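Local coordinates for alkaline phosphatase (PDB 7KWD), which probably hydrolyses phosphate monoesters as a metal-dependent alkaline phosphatase that binds two zinc ions and one magnesium ion, at residues V375-A380 against P421-I426; A382-R387 against V393-G398. One frame throughout, in Å; residues are numbered along the deposited sequence.

Interaction 1 of 2, residues V375-A380 against P421-I426; sequences VDLEDA and PDRPNI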
loop_
_atom_site.group_PDB
_atom_site.type_symbol
_atom_site.label_atom_id
_atom_site.label_comp_id
_atom_site.label_asym_id
_atom_site.label_seq_id
_atom_site.Cartn_x
_atom_site.Cartn_y
_atom_site.Cartn_z
ATOM N N VAL A 375 26.078 8.573 2.846
ATOM C CA VAL A 375 25.423 9.613 3.631
ATOM C C VAL A 375 26.474 10.281 4.513
ATOM O O VAL A 375 27.337 9.600 5.079
ATOM C CB VAL A 375 24.287 9.025 4.504
ATOM C CG1 VAL A 375 23.888 9.968 5.653
ATOM C CG2 VAL A 375 23.063 8.703 3.649
ATOM N N ASP A 376 26.378 11.611 4.639
ATOM C CA ASP A 376 27.287 12.416 5.466
ATOM C C ASP A 376 26.485 12.913 6.660
ATOM O O ASP A 376 25.759 13.904 6.566
ATOM C CB ASP A 376 27.881 13.582 4.674
ATOM C CG ASP A 376 28.846 13.121 3.597
ATOM O OD1 ASP A 376 29.681 12.221 3.880
ATOM O OD2 ASP A 376 28.764 13.647 2.459
ATOM N N LEU A 377 26.609 12.204 7.776
ATOM C CA LEU A 377 25.849 12.520 8.970
ATOM C C LEU A 377 26.405 13.739 9.697
ATOM O O LEU A 377 27.619 13.948 9.763
ATOM C CB LEU A 377 25.872 11.323 9.918
ATOM C CG LEU A 377 24.910 10.171 9.629
ATOM C CD1 LEU A 377 25.086 9.102 10.719
ATOM C CD2 LEU A 377 23.476 10.648 9.572
ATOM N N GLU A 378 25.502 14.525 10.264
ATOM C CA GLU A 378 25.862 15.530 11.233
ATOM C C GLU A 378 26.266 14.870 12.549
ATOM O O GLU A 378 25.865 13.740 12.860
ATOM C CB GLU A 378 24.685 16.475 11.480
ATOM C CG GLU A 378 24.302 17.368 10.312
ATOM C CD GLU A 378 23.009 18.127 10.578
ATOM O OE1 GLU A 378 22.749 18.432 11.762
ATOM O OE2 GLU A 378 22.249 18.418 9.618
ATOM N N ASP A 379 27.046 15.619 13.346
ATOM C CA ASP A 379 27.439 15.157 14.673
ATOM C C ASP A 379 26.235 14.683 15.479
ATOM O O ASP A 379 26.250 13.594 16.052
ATOM C CB ASP A 379 28.154 16.270 15.449
ATOM C CG ASP A 379 29.366 16.800 14.730
ATOM O OD1 ASP A 379 29.623 18.014 14.839
ATOM O OD2 ASP A 379 30.064 16.004 14.070
ATOM N N ALA A 380 25.187 15.504 15.568
ATOM C CA ALA A 380 24.078 15.116 16.431
ATOM C C ALA A 380 23.404 13.837 15.947
ATOM O O ALA A 380 22.765 13.136 16.745
ATOM C CB ALA A 380 23.040 16.233 16.527
ATOM N N PRO A 421 16.031 16.241 -2.292
ATOM C CA PRO A 421 16.555 15.274 -1.316
ATOM C C PRO A 421 18.070 15.158 -1.381
ATOM O O PRO A 421 18.656 14.941 -2.450
ATOM C CB PRO A 421 15.862 13.958 -1.708
ATOM C CG PRO A 421 14.516 14.396 -2.167
ATOM C CD PRO A 421 14.739 15.783 -2.862
ATOM N N ASP A 422 18.703 15.346 -0.220
ATOM C CA ASP A 422 20.110 15.023 -0.039
ATOM C C ASP A 422 20.306 13.599 0.436
ATOM O O ASP A 422 21.398 13.042 0.279
ATOM C CB ASP A 422 20.764 15.983 0.958
ATOM C CG ASP A 422 20.057 16.016 2.318
ATOM O OD1 ASP A 422 18.800 15.938 2.381
ATOM O OD2 ASP A 422 20.785 16.151 3.331
ATOM N N ARG A 423 19.276 13.018 1.034
ATOM C CA ARG A 423 19.224 11.617 1.422
ATOM C C ARG A 423 17.860 11.095 1.019
ATOM O O ARG A 423 16.931 11.882 0.777
ATOM C CB ARG A 423 19.475 11.459 2.924
ATOM C CG ARG A 423 20.642 12.310 3.415
ATOM C CD ARG A 423 20.434 12.568 4.869
ATOM N NE ARG A 423 21.644 13.020 5.532
ATOM C CZ ARG A 423 21.679 13.353 6.814
ATOM N NH1 ARG A 423 20.568 13.296 7.534
ATOM N NH2 ARG A 423 22.814 13.750 7.371
ATOM N N PRO A 424 17.696 9.779 0.908
ATOM C CA PRO A 424 16.475 9.248 0.291
ATOM C C PRO A 424 15.215 9.761 0.967
ATOM O O PRO A 424 15.066 9.656 2.179
ATOM C CB PRO A 424 16.626 7.730 0.452
ATOM C CG PRO A 424 18.114 7.492 0.486
ATOM C CD PRO A 424 18.662 8.707 1.246
ATOM N N ASN A 425 14.306 10.331 0.152
ATOM C CA ASN A 425 12.954 10.670 0.570
ATOM C C ASN A 425 12.047 9.430 0.621
ATOM O O ASN A 425 10.981 9.371 -0.003
ATOM C CB ASN A 425 12.372 11.734 -0.352
ATOM C CG ASN A 425 12.505 11.388 -1.814
ATOM O OD1 ASN A 425 13.599 11.122 -2.309
ATOM N ND2 ASN A 425 11.378 11.388 -2.520
ATOM N N ILE A 426 12.475 8.453 1.426
ATOM C CA ILE A 426 11.698 7.252 1.750
ATOM C C ILE A 426 11.487 7.238 3.265
ATOM O O ILE A 426 12.452 7.230 4.036
ATOM C CB ILE A 426 12.409 5.966 1.286
ATOM C CG1 ILE A 426 12.836 6.097 -0.170
ATOM C CG2 ILE A 426 11.492 4.748 1.447
ATOM C CD1 ILE A 426 13.882 5.132 -0.626
HETATM O O HOH W 1 24.099 13.053 3.564
#
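R423 reaches across to D376 and pins the loop that leads into the N-terminus of helix 379-391, where E378 is the N-cap. Its CB points toward V375-A380, and with CG anti to the carbonyl carbon (chi1 -45°) the extended chain carries the guanidinium up to the loop. R423 NE comes first, 3.8 Å from V375 CG1, the two side chains crossing at about a right angle. Beyond CZ, R423 NH2 does most of the work: it donates to D376 O at 3.1 Å, with an N-H...O angle of 154°. The oxygen lies in the guanidinium plane, whereas the donor stands above the carbonyl plane. One face of the group is covered by L377 CD2, 3.9 Å from R423 NH2. The same NH2 forms a salt bridge with E381, whose OE1 also accepts from E378 N, one of the two bonds that make a capping box, so R423 is tied to the helix start as well as to the loop. NH1 turns to V414 O. R416, paired with E378 and D422, brings a second positive charge close, probably balanced by these carboxylates. A water completes the junction, accepting from R423 NE at 3.1 Å and from D376 N at 2.9 Å.

Interaction 2 of 2, residues A382-R387 against V393-G398; sequences AERVVR and VYWPEG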
loop_
_atom_site.group_PDB
_atom_site.type_symbol
_atom_site.label_atom_id
_atom_site.label_comp_id
_atom_site.label_asym_id
_atom_site.label_seq_id
_atom_site.Cartn_x
_atom_site.Cartn_y
_atom_site.Cartn_z
ATOM N N ALA A 382 25.001 11.205 14.258
ATOM C CA ALA A 382 25.845 10.083 14.637
ATOM C C ALA A 382 25.731 9.802 16.127
ATOM O O ALA A 382 25.707 8.634 16.542
ATOM C CB ALA A 382 27.294 10.341 14.241
ATOM N N GLU A 383 25.615 10.858 16.946
ATOM C CA GLU A 383 25.520 10.651 18.389
ATOM C C GLU A 383 24.242 9.913 18.744
ATOM O O GLU A 383 24.226 9.082 19.656
ATOM C CB GLU A 383 25.582 11.971 19.169
ATOM C CG GLU A 383 26.775 12.879 18.817
ATOM C CD GLU A 383 28.059 12.618 19.626
ATOM O OE1 GLU A 383 28.454 11.441 19.841
ATOM O OE2 GLU A 383 28.696 13.622 20.016
ATOM N N ARG A 384 23.146 10.225 18.050
ATOM C CA ARG A 384 21.912 9.492 18.295
ATOM C C ARG A 384 22.116 8.007 18.041
ATOM O O ARG A 384 21.640 7.162 18.804
ATOM C CB ARG A 384 20.801 10.027 17.405
ATOM C CG ARG A 384 20.202 11.357 17.822
ATOM C CD ARG A 384 19.010 11.597 16.915
ATOM N NE ARG A 384 18.595 12.985 16.757
ATOM C CZ ARG A 384 18.126 13.729 17.743
ATOM N NH1 ARG A 384 18.042 13.213 18.966
ATOM N NH2 ARG A 384 17.729 14.973 17.508
ATOM N N VAL A 385 22.819 7.676 16.961
ATOM C CA VAL A 385 23.103 6.278 16.668
ATOM C C VAL A 385 23.939 5.663 17.784
ATOM O O VAL A 385 23.718 4.513 18.183
ATOM C CB VAL A 385 23.810 6.153 15.305
ATOM C CG1 VAL A 385 24.198 4.724 15.050
ATOM C CG2 VAL A 385 22.931 6.660 14.154
ATOM N N VAL A 386 24.947 6.396 18.274
ATOM C CA VAL A 386 25.772 5.865 19.357
ATOM C C VAL A 386 24.904 5.587 20.576
ATOM O O VAL A 386 24.975 4.508 21.188
ATOM C CB VAL A 386 26.923 6.831 19.692
ATOM C CG1 VAL A 386 27.718 6.315 20.906
ATOM C CG2 VAL A 386 27.832 7.003 18.487
ATOM N N ARG A 387 24.032 6.538 20.918
ATOM C CA ARG A 387 23.191 6.353 22.091
ATOM C C ARG A 387 22.259 5.169 21.910
ATOM O O ARG A 387 22.016 4.398 22.845
ATOM C CB ARG A 387 22.395 7.621 22.355
ATOM C CG ARG A 387 23.289 8.754 22.795
ATOM C CD ARG A 387 22.577 10.087 22.977
ATOM N NE ARG A 387 21.598 10.133 24.073
ATOM C CZ ARG A 387 21.803 9.768 25.345
ATOM N NH1 ARG A 387 22.967 9.281 25.748
ATOM N NH2 ARG A 387 20.818 9.891 26.234
ATOM N N VAL A 393 18.897 4.203 23.940
ATOM C CA VAL A 393 18.134 5.436 23.851
ATOM C C VAL A 393 17.812 5.672 22.384
ATOM O O VAL A 393 18.722 5.850 21.558
ATOM C CB VAL A 393 18.894 6.618 24.450
ATOM C CG1 VAL A 393 18.115 7.859 24.192
ATOM C CG2 VAL A 393 19.113 6.386 25.947
ATOM N N TYR A 394 16.518 5.684 22.066
ATOM C CA TYR A 394 16.044 5.625 20.691
ATOM C C TYR A 394 15.456 6.969 20.299
ATOM O O TYR A 394 14.926 7.703 21.138
ATOM C CB TYR A 394 15.022 4.495 20.547
ATOM C CG TYR A 394 15.559 3.168 21.024
ATOM C CD1 TYR A 394 16.808 2.732 20.623
ATOM C CD2 TYR A 394 14.826 2.353 21.874
ATOM C CE1 TYR A 394 17.322 1.530 21.049
ATOM C CE2 TYR A 394 15.334 1.137 22.311
ATOM C CZ TYR A 394 16.588 0.737 21.890
ATOM O OH TYR A 394 17.117 -0.460 22.294
ATOM N N TRP A 395 15.578 7.307 19.020
ATOM C CA TRP A 395 15.035 8.552 18.519
ATOM C C TRP A 395 14.328 8.346 17.189
ATOM O O TRP A 395 14.851 7.672 16.298
ATOM C CB TRP A 395 16.158 9.598 18.334
ATOM C CG TRP A 395 15.621 10.962 18.226
ATOM C CD1 TRP A 395 15.261 11.785 19.252
ATOM C CD2 TRP A 395 15.347 11.679 17.020
ATOM N NE1 TRP A 395 14.779 12.976 18.755
ATOM C CE2 TRP A 395 14.830 12.935 17.386
ATOM C CE3 TRP A 395 15.494 11.382 15.663
ATOM C CZ2 TRP A 395 14.466 13.890 16.446
ATOM C CZ3 TRP A 395 15.140 12.334 14.737
ATOM C CH2 TRP A 395 14.638 13.568 15.128
ATOM N N PRO A 396 13.140 8.948 17.020
ATOM C CA PRO A 396 12.429 9.774 17.998
ATOM C C PRO A 396 11.832 8.982 19.151
ATOM O O PRO A 396 11.547 9.542 20.208
ATOM C CB PRO A 396 11.310 10.420 17.167
ATOM C CG PRO A 396 11.157 9.536 16.006
ATOM C CD PRO A 396 12.521 9.047 15.685
ATOM N N GLU A 397 11.623 7.693 18.946
ATOM C CA GLU A 397 11.034 6.852 19.982
ATOM C C GLU A 397 11.145 5.407 19.511
ATOM O O GLU A 397 11.777 5.106 18.495
ATOM C CB GLU A 397 9.599 7.263 20.293
ATOM C CG GLU A 397 8.640 7.329 19.111
ATOM C CD GLU A 397 8.146 5.962 18.730
ATOM O OE1 GLU A 397 7.498 5.283 19.582
ATOM O OE2 GLU A 397 8.440 5.550 17.613
ATOM N N GLY A 398 10.568 4.508 20.297
ATOM C CA GLY A 398 10.837 3.102 20.072
ATOM C C GLY A 398 9.622 2.208 20.176
ATOM O O GLY A 398 9.764 0.993 20.334
HETATM O O HOH W 2 19.280 7.960 19.965
#
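R384 lays its guanidinium flat over the indole of W395, a cation-pi stack between helix 379-391 and the chain that follows it. R384 CZ sits 3.4 Å from the centroid of the W395 five-membered ring and the planes differ by 11°. R384 NH1 lies over the pyrrole part, 3.1 Å from W395 CD1, while R384 NH2 reaches the benzo side, 3.6 Å from W395 CZ2. NH1 and NE1 are both donors, so their closeness reflects stacking and no hydrogen bond. The indole is placed for this by CG lying anti to the backbone N (chi1 -163°). Its other face rests on CB of P396, across a cis peptide bond, and W395 also packs on P396 of the second subunit. With the indole cut back to an alanine, the R384 guanidinium would probably be set free to turn, and a gap is likely to open against P396 of the second subunit. Nearer the helix end, V393 N makes a weak, nearly straight bond to R387 O at 3.3 Å, and a water donates to both R384 O and V393 O. V393 CG2 covers one face of the R387 guanidinium, 3.9 Å from R387 NH2, while R387 NH1 pairs with E391. The R387 guanidinium thus gives a face to V393 and an N-H to E391; the pi cloud of W395 would be expected to favour the positive charge of R384.

In the fold
Both contacts use helix 379-391, interaction 1 at its N-terminal approach and interaction 2 along its middle turns and the chain that leaves it. Their centres lie 15 Å apart, and they meet where L377 CD1 packs 4.1 Å from A382 CA. In sequence, 382-387 and 393-398 both fall between 375-380 and 421-426, so the short-range return is enclosed by the longer one. Helix 362-373 packs against the first segment of each. Both centres are about 28 Å from the centre of the chain, away from the metal sites. Together they hold the start and the middle of one peripheral helix, one to the approach to strand 426-428, the other to residues packed against the second subunit.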